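Local coordinates for adenylation domain (Streptomyces sp., PDB 5N9X), which is an adenylation domain of the AMP-binding (ANL) superfamily, modelled with ATP and threonine bound in adjoining pockets, at residues 182-185 with 186-190; 212-215 with 216-220; 311-314 with 315-318. All blocks are in the same frame, centred on the assembly; numbering follows the deposited sequence.

Interaction 1. Residues 182-185 with 186-190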
loop_
_atom_site.group_PDB
_atom_site.type_symbol
_atom_site.label_atom_id
_atom_site.label_comp_id
_atom_site.label_asym_id
_atom_site.label_seq_id
_atom_site.Cartn_x
_atom_site.Cartn_y
_atom_site.Cartn_z
ATOM N N GLY A 182 9.086 -16.294 -1.142
ATOM C CA GLY A 182 8.199 -16.950 -2.087
ATOM C C GLY A 182 6.864 -16.261 -2.292
ATOM O O GLY A 182 6.287 -16.329 -3.384
ATOM N N ASN A 183 6.345 -15.595 -1.265
ATOM C CA ASN A 183 5.163 -14.767 -1.495
ATOM C C ASN A 183 5.496 -13.657 -2.506
ATOM O O ASN A 183 4.835 -13.547 -3.544
ATOM C CB ASN A 183 4.619 -14.139 -0.206
ATOM C CG ASN A 183 4.139 -15.164 0.827
ATOM O OD1 ASN A 183 4.360 -14.974 2.003
ATOM N ND2 ASN A 183 3.437 -16.208 0.390
ATOM N N VAL A 184 6.528 -12.854 -2.220
ATOM C CA VAL A 184 6.886 -11.792 -3.153
ATOM C C VAL A 184 7.293 -12.280 -4.550
ATOM O O VAL A 184 6.886 -11.680 -5.556
ATOM C CB VAL A 184 8.042 -10.893 -2.654
ATOM C CG1 VAL A 184 8.033 -9.605 -3.459
ATOM C CG2 VAL A 184 7.893 -10.560 -1.196
ATOM N N THR A 185 8.103 -13.340 -4.628
ATOM C CA THR A 185 8.498 -13.832 -5.941
ATOM C C THR A 185 7.262 -14.356 -6.688
ATOM O O THR A 185 7.162 -14.162 -7.900
ATOM C CB THR A 185 9.673 -14.894 -5.872
ATOM O OG1 THR A 185 9.321 -16.026 -5.066
ATOM C CG2 THR A 185 10.948 -14.248 -5.324
ATOM N N ALA A 186 6.294 -14.946 -5.991
ATOM C CA ALA A 186 5.036 -15.308 -6.661
ATOM C C ALA A 186 4.294 -14.076 -7.207
ATOM O O ALA A 186 3.657 -14.163 -8.250
ATOM C CB ALA A 186 4.116 -16.102 -5.724
ATOM N N LEU A 187 4.374 -12.942 -6.516
ATOM C CA LEU A 187 3.763 -11.701 -7.011
ATOM C C LEU A 187 4.271 -11.335 -8.427
ATOM O O LEU A 187 3.488 -11.182 -9.371
ATOM C CB LEU A 187 4.028 -10.538 -6.034
ATOM C CG LEU A 187 3.598 -9.158 -6.578
ATOM C CD1 LEU A 187 2.099 -9.106 -6.832
ATOM C CD2 LEU A 187 4.023 -8.011 -5.700
ATOM N N PHE A 188 5.588 -11.228 -8.569
ATOM C CA PHE A 188 6.182 -10.824 -9.847
ATOM C C PHE A 188 6.023 -11.876 -10.916
ATOM O O PHE A 188 5.860 -11.524 -12.075
ATOM C CB PHE A 188 7.659 -10.428 -9.659
ATOM C CG PHE A 188 7.815 -9.097 -8.981
ATOM C CD1 PHE A 188 7.800 -7.915 -9.724
ATOM C CD2 PHE A 188 7.877 -9.015 -7.583
ATOM C CE1 PHE A 188 7.902 -6.687 -9.092
ATOM C CE2 PHE A 188 7.973 -7.793 -6.948
ATOM C CZ PHE A 188 7.979 -6.626 -7.700
ATOM N N GLU A 189 6.028 -13.155 -10.556
ATOM C CA GLU A 189 5.650 -14.143 -11.567
ATOM C C GLU A 189 4.182 -13.963 -12.026
ATOM O O GLU A 189 3.908 -13.995 -13.219
ATOM C CB GLU A 189 5.901 -15.576 -11.086
ATOM C CG GLU A 189 6.179 -16.564 -12.240
ATOM C CD GLU A 189 7.502 -16.275 -12.995
ATOM O OE1 GLU A 189 8.556 -16.158 -12.330
ATOM O OE2 GLU A 189 7.481 -16.165 -14.253
ATOM N N ALA A 190 3.253 -13.737 -11.103
ATOM C CA ALA A 190 1.852 -13.551 -11.491
ATOM C C ALA A 190 1.668 -12.381 -12.480
ATOM O O ALA A 190 0.754 -12.395 -13.319
ATOM C CB ALA A 190 0.985 -13.330 -10.260
#
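Val184 places CG1 anti to its backbone N (chi1 -162°), while Phe188 places its ring anti to its carbonyl carbon (chi1 -74°). The two side chains then lie alongside each other, one helical turn apart, and point the same way. Val184 CG1 meets Phe188 CE2 at 3.9 Å. The methyl lies in the plane of the ring and touches its edge. Phe188 CD2 also passes close to the backbone, 3.5 Å from Val184 O. The ring reaches across to helix 213-222, where it meets the ring of Trp216 with the planes about 20° apart and touches Trp219.

The backbone follows the i to i+4 pattern. Ala186 N donates to Gly182 O at 3.0 Å. Leu187 N donates to Asn183 O and Glu189 N to Thr185 O, both at 3.1 Å. The bond from Phe188 N to Val184 O is weak at 3.3 Å.

Asn183 and Thr185 have polar partners outside the two segments. Asn183 OD1 takes a hydrogen bond from Arg180 N, just ahead of the helix, and its ND2 donates to Pro369 O. Thr185 OG1 lies within hydrogen-bonding range of two carbonyls, Ala18 O and His181 O, which must share its one proton.

Val184 and Leu187 also touch helix 213-222, through Val215 and Trp216. The arrangement is that of an ordinary alpha-helix, 181-191, with an i, i+4 apolar pair packed against a neighbouring helix of the AMP-binding fold.

Interaction 2. Residues 212-215 with 216-220. With THR (threonine), chain C.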
loop_
_atom_site.group_PDB
_atom_site.type_symbol
_atom_site.label_atom_id
_atom_site.label_comp_id
_atom_site.label_asym_id
_atom_site.label_seq_id
_atom_site.Cartn_x
_atom_site.Cartn_y
_atom_site.Cartn_z
ATOM N N ASP A 212 3.486 -1.575 2.059
ATOM C CA ASP A 212 3.946 -2.660 1.213
ATOM C C ASP A 212 3.919 -2.319 -0.306
ATOM O O ASP A 212 4.454 -3.054 -1.129
ATOM C CB ASP A 212 3.167 -3.945 1.553
ATOM C CG ASP A 212 1.795 -4.014 0.910
ATOM O OD1 ASP A 212 1.250 -2.987 0.440
ATOM O OD2 ASP A 212 1.260 -5.143 0.866
ATOM N N PHE A 213 3.365 -1.163 -0.651
ATOM C CA PHE A 213 3.338 -0.680 -2.027
ATOM C C PHE A 213 4.782 -0.317 -2.470
ATOM O O PHE A 213 5.102 -0.322 -3.661
ATOM C CB PHE A 213 2.318 0.488 -2.099
ATOM C CG PHE A 213 1.703 0.710 -3.462
ATOM C CD1 PHE A 213 1.903 -0.209 -4.471
ATOM C CD2 PHE A 213 0.734 1.707 -3.657
ATOM C CE1 PHE A 213 1.304 -0.058 -5.706
ATOM C CE2 PHE A 213 0.077 1.854 -4.908
ATOM C CZ PHE A 213 0.376 0.974 -5.931
ATOM N N SER A 214 5.649 -0.063 -1.492
ATOM C CA SER A 214 7.082 0.180 -1.736
ATOM C C SER A 214 7.850 -1.069 -2.145
ATOM O O SER A 214 8.844 -0.988 -2.838
ATOM C CB SER A 214 7.741 0.784 -0.489
ATOM O OG SER A 214 7.873 -0.177 0.556
ATOM N N VAL A 215 7.388 -2.226 -1.682
ATOM C CA VAL A 215 7.898 -3.535 -2.128
ATOM C C VAL A 215 7.730 -3.751 -3.623
ATOM O O VAL A 215 8.628 -4.199 -4.315
ATOM C CB VAL A 215 7.187 -4.667 -1.398
ATOM C CG1 VAL A 215 7.750 -6.033 -1.796
ATOM C CG2 VAL A 215 7.307 -4.451 0.102
ATOM N N TRP A 216 6.550 -3.421 -4.106
ATOM C CA TRP A 216 6.278 -3.469 -5.518
ATOM C C TRP A 216 7.185 -2.496 -6.252
ATOM O O TRP A 216 7.753 -2.815 -7.290
ATOM C CB TRP A 216 4.809 -3.164 -5.736
ATOM C CG TRP A 216 4.360 -2.881 -7.099
ATOM C CD1 TRP A 216 3.961 -1.681 -7.572
ATOM C CD2 TRP A 216 4.187 -3.820 -8.172
ATOM N NE1 TRP A 216 3.560 -1.793 -8.878
ATOM C CE2 TRP A 216 3.682 -3.100 -9.273
ATOM C CE3 TRP A 216 4.414 -5.199 -8.310
ATOM C CZ2 TRP A 216 3.401 -3.716 -10.519
ATOM C CZ3 TRP A 216 4.142 -5.804 -9.540
ATOM C CH2 TRP A 216 3.641 -5.061 -10.628
ATOM N N GLU A 217 7.317 -1.308 -5.682
ATOM C CA GLU A 217 8.088 -0.262 -6.314
ATOM C C GLU A 217 9.573 -0.647 -6.357
ATOM O O GLU A 217 10.189 -0.626 -7.415
ATOM C CB GLU A 217 7.885 1.080 -5.587
ATOM C CG GLU A 217 6.516 1.720 -5.824
ATOM C CD GLU A 217 6.283 3.001 -4.994
ATOM O OE1 GLU A 217 6.882 3.153 -3.905
ATOM O OE2 GLU A 217 5.485 3.857 -5.433
ATOM N N ILE A 218 10.135 -0.997 -5.212
ATOM C CA ILE A 218 11.553 -1.358 -5.129
ATOM C C ILE A 218 11.914 -2.559 -6.014
ATOM O O ILE A 218 12.865 -2.506 -6.821
ATOM C CB ILE A 218 11.965 -1.693 -3.662
ATOM C CG1 ILE A 218 11.970 -0.436 -2.785
ATOM C CG2 ILE A 218 13.296 -2.423 -3.620
ATOM C CD1 ILE A 218 11.645 -0.713 -1.269
ATOM N N TRP A 219 11.138 -3.640 -5.866
ATOM C CA TRP A 219 11.458 -4.882 -6.540
ATOM C C TRP A 219 10.996 -4.886 -7.990
ATOM O O TRP A 219 11.564 -5.603 -8.815
ATOM C CB TRP A 219 10.885 -6.048 -5.742
ATOM C CG TRP A 219 11.742 -6.222 -4.554
ATOM C CD1 TRP A 219 11.437 -5.901 -3.254
ATOM C CD2 TRP A 219 13.097 -6.672 -4.546
ATOM N NE1 TRP A 219 12.506 -6.153 -2.447
ATOM C CE2 TRP A 219 13.539 -6.633 -3.205
ATOM C CE3 TRP A 219 13.979 -7.114 -5.540
ATOM C CZ2 TRP A 219 14.838 -7.019 -2.832
ATOM C CZ3 TRP A 219 15.256 -7.505 -5.172
ATOM C CH2 TRP A 219 15.677 -7.456 -3.834
ATOM N N GLY A 220 9.998 -4.080 -8.309
ATOM C CA GLY A 220 9.671 -3.805 -9.699
ATOM C C GLY A 220 10.945 -3.419 -10.443
ATOM O O GLY A 220 11.275 -3.992 -11.484
HETATM N N THR C . -1.186 -3.423 -0.513
HETATM C CA THR C . -1.550 -1.998 -0.535
HETATM C C THR C . -2.625 -1.813 0.498
HETATM O O THR C . -3.083 -0.727 0.903
HETATM C CB THR C . -2.086 -1.527 -1.908
HETATM O OG1 THR C . -3.094 -2.443 -2.382
HETATM C CG2 THR C . -0.948 -1.426 -2.916
HETATM O OXT THR C . -3.050 -2.886 0.904
#
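Phe213 and Trp216 touch near the N-terminal end of helix 213-222, the crossover helix of a beta-alpha-beta unit formed with strands 202-205 and 227-230. At this end the helix borders the pocket that holds the threonine ligand.

Ring contacts come first. Phe213 and Trp216 lie side by side and point the same way. Phe213 CE1 meets Trp216 CD1 at 3.6 Å. The planes of the Phe213 ring and the five-membered ring of Trp216 are 26° apart but slid past each other, so the rings barely overlap. Trp216 places its indole anti to its backbone N (chi1 167°), which sends it along the same side as Phe213. Trp203 and His319 meet the indole edge-to-face.

A second apolar contact follows on the helix. Val215 CG1 approaches Trp219 CD1 at 4.0 Å, and the two side chains cross at a slant. Trp219 and Ile218 pack on helix 79-90.

Hydrogen bonds hold the turns together. Ile218 N donates to Ser214 O at 2.7 Å. Trp219 N donates to Val215 O at 3.0 Å, and Glu217 N to Phe213 O at 3.2 Å. The Glu217 carboxylate is buried, and its OE2 is hydrogen-bonded to His207 ND1. Ser214 OG bonds to Phe211 O.

Ligand contacts gather at Asp212 and Phe213. The amino N of the threonine ligand donates to Asp212 OD1 at 2.7 Å. Opposite charges there probably strengthen the bond. The ligand's methyl, CG2, sits over the centre of one face of the Phe213 ring, 3.4 Å from Phe213 CG.

Interaction 3. Residues 311-314 with 315-318. With ATP (adenosine-5'-triphosphate), chain D; THR (threonine), chain C.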
loop_
_atom_site.group_PDB
_atom_site.type_symbol
_atom_site.label_atom_id
_atom_site.label_comp_id
_atom_site.label_asym_id
_atom_site.label_seq_id
_atom_site.Cartn_x
_atom_site.Cartn_y
_atom_site.Cartn_z
ATOM N N TYR A 311 -6.510 -4.143 -7.064
ATOM C CA TYR A 311 -6.987 -4.406 -5.708
ATOM C C TYR A 311 -5.906 -5.208 -5.034
ATOM O O TYR A 311 -5.306 -6.102 -5.665
ATOM C CB TYR A 311 -8.330 -5.162 -5.684
ATOM C CG TYR A 311 -8.687 -5.744 -4.320
ATOM C CD1 TYR A 311 -9.374 -4.986 -3.385
ATOM C CD2 TYR A 311 -8.361 -7.050 -3.978
ATOM C CE1 TYR A 311 -9.703 -5.501 -2.153
ATOM C CE2 TYR A 311 -8.686 -7.573 -2.751
ATOM C CZ TYR A 311 -9.351 -6.795 -1.841
ATOM O OH TYR A 311 -9.669 -7.309 -0.620
ATOM N N GLY A 312 -5.650 -4.899 -3.766
ATOM C CA GLY A 312 -4.618 -5.591 -3.020
ATOM C C GLY A 312 -4.803 -5.421 -1.530
ATOM O O GLY A 312 -5.475 -4.489 -1.076
ATOM N N ILE A 313 -4.206 -6.338 -0.776
ATOM C CA ILE A 313 -4.149 -6.303 0.678
ATOM C C ILE A 313 -2.797 -6.797 1.106
ATOM O O ILE A 313 -2.187 -7.607 0.389
ATOM C CB ILE A 313 -5.221 -7.201 1.327
ATOM C CG1 ILE A 313 -5.564 -8.339 0.378
ATOM C CG2 ILE A 313 -6.445 -6.425 1.718
ATOM C CD1 ILE A 313 -6.680 -9.185 0.831
ATOM N N THR A 314 -2.328 -6.350 2.269
ATOM C CA THR A 314 -0.993 -6.708 2.723
ATOM C C THR A 314 -0.897 -8.220 2.982
ATOM O O THR A 314 0.167 -8.837 2.787
ATOM C CB THR A 314 -0.592 -5.910 3.997
ATOM O OG1 THR A 314 -0.532 -4.505 3.697
ATOM C CG2 THR A 314 0.753 -6.380 4.534
ATOM N N GLU A 315 -2.025 -8.814 3.370
ATOM C CA GLU A 315 -2.074 -10.234 3.683
ATOM C C GLU A 315 -1.891 -11.151 2.476
ATOM O O GLU A 315 -1.642 -12.338 2.633
ATOM C CB GLU A 315 -3.395 -10.565 4.410
ATOM C CG GLU A 315 -3.502 -10.001 5.848
ATOM C CD GLU A 315 -4.000 -8.561 5.932
ATOM O OE1 GLU A 315 -4.050 -7.834 4.911
ATOM O OE2 GLU A 315 -4.337 -8.150 7.052
ATOM N N THR A 316 -1.996 -10.616 1.272
ATOM C CA THR A 316 -1.800 -11.445 0.083
ATOM C C THR A 316 -0.747 -10.840 -0.847
ATOM O O THR A 316 -0.771 -11.048 -2.070
ATOM C CB THR A 316 -3.148 -11.683 -0.676
ATOM O OG1 THR A 316 -3.643 -10.457 -1.218
ATOM C CG2 THR A 316 -4.189 -12.280 0.247
ATOM N N THR A 317 0.147 -10.069 -0.234
ATOM C CA THR A 317 1.360 -9.514 -0.837
ATOM C C THR A 317 1.109 -8.435 -1.906
ATOM O O THR A 317 1.251 -8.686 -3.093
ATOM C CB THR A 317 2.267 -10.641 -1.431
ATOM O OG1 THR A 317 2.263 -11.780 -0.558
ATOM C CG2 THR A 317 3.718 -10.144 -1.633
ATOM N N VAL A 318 0.812 -7.224 -1.441
ATOM C CA VAL A 318 0.693 -6.019 -2.263
ATOM C C VAL A 318 -0.506 -5.952 -3.231
ATOM O O VAL A 318 -1.353 -5.071 -3.072
ATOM C CB VAL A 318 1.984 -5.750 -3.082
ATOM C CG1 VAL A 318 2.023 -4.288 -3.482
ATOM C CG2 VAL A 318 3.248 -6.103 -2.257
HETATM P PG ATP D . -5.745 -4.003 7.489
HETATM O O1G ATP D . -7.101 -4.624 7.170
HETATM O O2G ATP D . -5.504 -3.770 8.949
HETATM O O3G ATP D . -4.556 -4.726 6.880
HETATM P PB ATP D . -5.618 -1.998 5.362
HETATM O O1B ATP D . -6.958 -2.426 4.756
HETATM O O2B ATP D . -5.103 -0.612 5.139
HETATM O O3B ATP D . -5.770 -2.448 6.922
HETATM P PA ATP D . -3.713 -2.965 3.593
HETATM O O1A ATP D . -3.378 -4.394 3.236
HETATM O O2A ATP D . -2.602 -1.924 3.520
HETATM O O3A ATP D . -4.396 -2.980 5.034
HETATM O "O5'" ATP D . -5.013 -2.392 2.782
HETATM C "C5'" ATP D . -5.829 -3.155 1.894
HETATM C "C4'" ATP D . -7.257 -2.605 1.886
HETATM O "O4'" ATP D . -7.383 -1.506 0.997
HETATM C "C3'" ATP D . -8.328 -3.616 1.515
HETATM O "O3'" ATP D . -8.996 -3.971 2.721
HETATM C "C2'" ATP D . -9.276 -2.894 0.593
HETATM O "O2'" ATP D . -10.440 -2.541 1.336
HETATM C "C1'" ATP D . -8.567 -1.617 0.195
HETATM N N9 ATP D . -8.168 -1.630 -1.246
HETATM C C8 ATP D . -6.936 -1.932 -1.714
HETATM N N7 ATP D . -6.860 -1.854 -3.063
HETATM C C5 ATP D . -8.077 -1.478 -3.493
HETATM C C6 ATP D . -8.676 -1.205 -4.819
HETATM N N6 ATP D . -7.935 -1.330 -5.937
HETATM N N1 ATP D . -9.973 -0.843 -4.864
HETATM C C2 ATP D . -10.700 -0.755 -3.732
HETATM N N3 ATP D . -10.233 -0.971 -2.482
HETATM C C4 ATP D . -8.940 -1.336 -2.297
HETATM N N THR C . -1.186 -3.423 -0.513
HETATM C CA THR C . -1.550 -1.998 -0.535
HETATM C C THR C . -2.625 -1.813 0.498
HETATM O O THR C . -3.083 -0.727 0.903
HETATM C CB THR C . -2.086 -1.527 -1.908
HETATM O OG1 THR C . -3.094 -2.443 -2.382
HETATM C CG2 THR C . -0.948 -1.426 -2.916
HETATM O OXT THR C . -3.050 -2.886 0.904
HETATM O O HOH W 1 2.406 -7.428 1.415
#
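This is a local contact within a tight, buried turn, in the loop that joins strand 306-310 to the antiparallel strand 321-324. Two short-range backbone bonds fold it. Thr316 N donates to Ile313 O at 3.1 Å, and Thr317 N donates to Thr314 O at 3.3 Å. Thr317 and Val318 then take positive phi values, and the chain doubles back until Val318 O lies 3.3 Å from Gly312 CA in a CA-H...O contact.

Across the turn, Ile313 CG1 meets Thr316 OG1 at 3.3 Å, and both residues also touch Leu366. With chi1 at 66°, Thr316 OG1 is turned back toward Ile313. A water bridges the turn: it donates to Thr314 O and accepts a weak bond from Val318 N.

The sequence Tyr311-Gly312-Ile313-Thr314-Glu315 fits the YGxTE signature (core motif A5) of adenylation domains. Each of these five residues lines the ATP pocket. Tyr311 CD1 comes 3.7 Å from C5 of the adenine, and Tyr311 OH is hydrogen-bonded to Asp406. Ile313 CG2 packs on the ribose and C5' side of the ligand. Thr314 N and OG1 both face O1A of the alpha-phosphate. The modelled N to O1A distance is doubtfully short. Thr314 OG1 lies 2.9 Å from O1A and has a weak bond with Asp212 OD2. Glu315 bends at chi2, and its carboxylate comes near the gamma-phosphate. Both groups are acidic, and Glu315 OE2 is hydrogen-bonded to Tyr375 OH.

Val318 O accepts two bonds from the threonine ligand: one from the amino N at 3.0 Å and one from OG1 at 3.2 Å.

Overall arrangement
The three contacts follow one another along the chain, in the order 182-190, 212-220 and 311-318. All belong to the AMP-binding part of the protein. Their centres form a compact group, each about 12 Å from the other two. Interactions 1 and 2 belong to two neighbouring helices, 181-191 and 213-222. Interaction 3 is the loop between strands 306-310 and 321-324, and it touches both helices: Thr317 packs on Asn183 and Val184, and Val318 on Phe213, Leu187 and Trp216. Residues 212-213 and this loop thus form part of the ligand site. Interaction 1 lies farther from it, with the side chain of Leu187 about 9 Å from the threonine ligand.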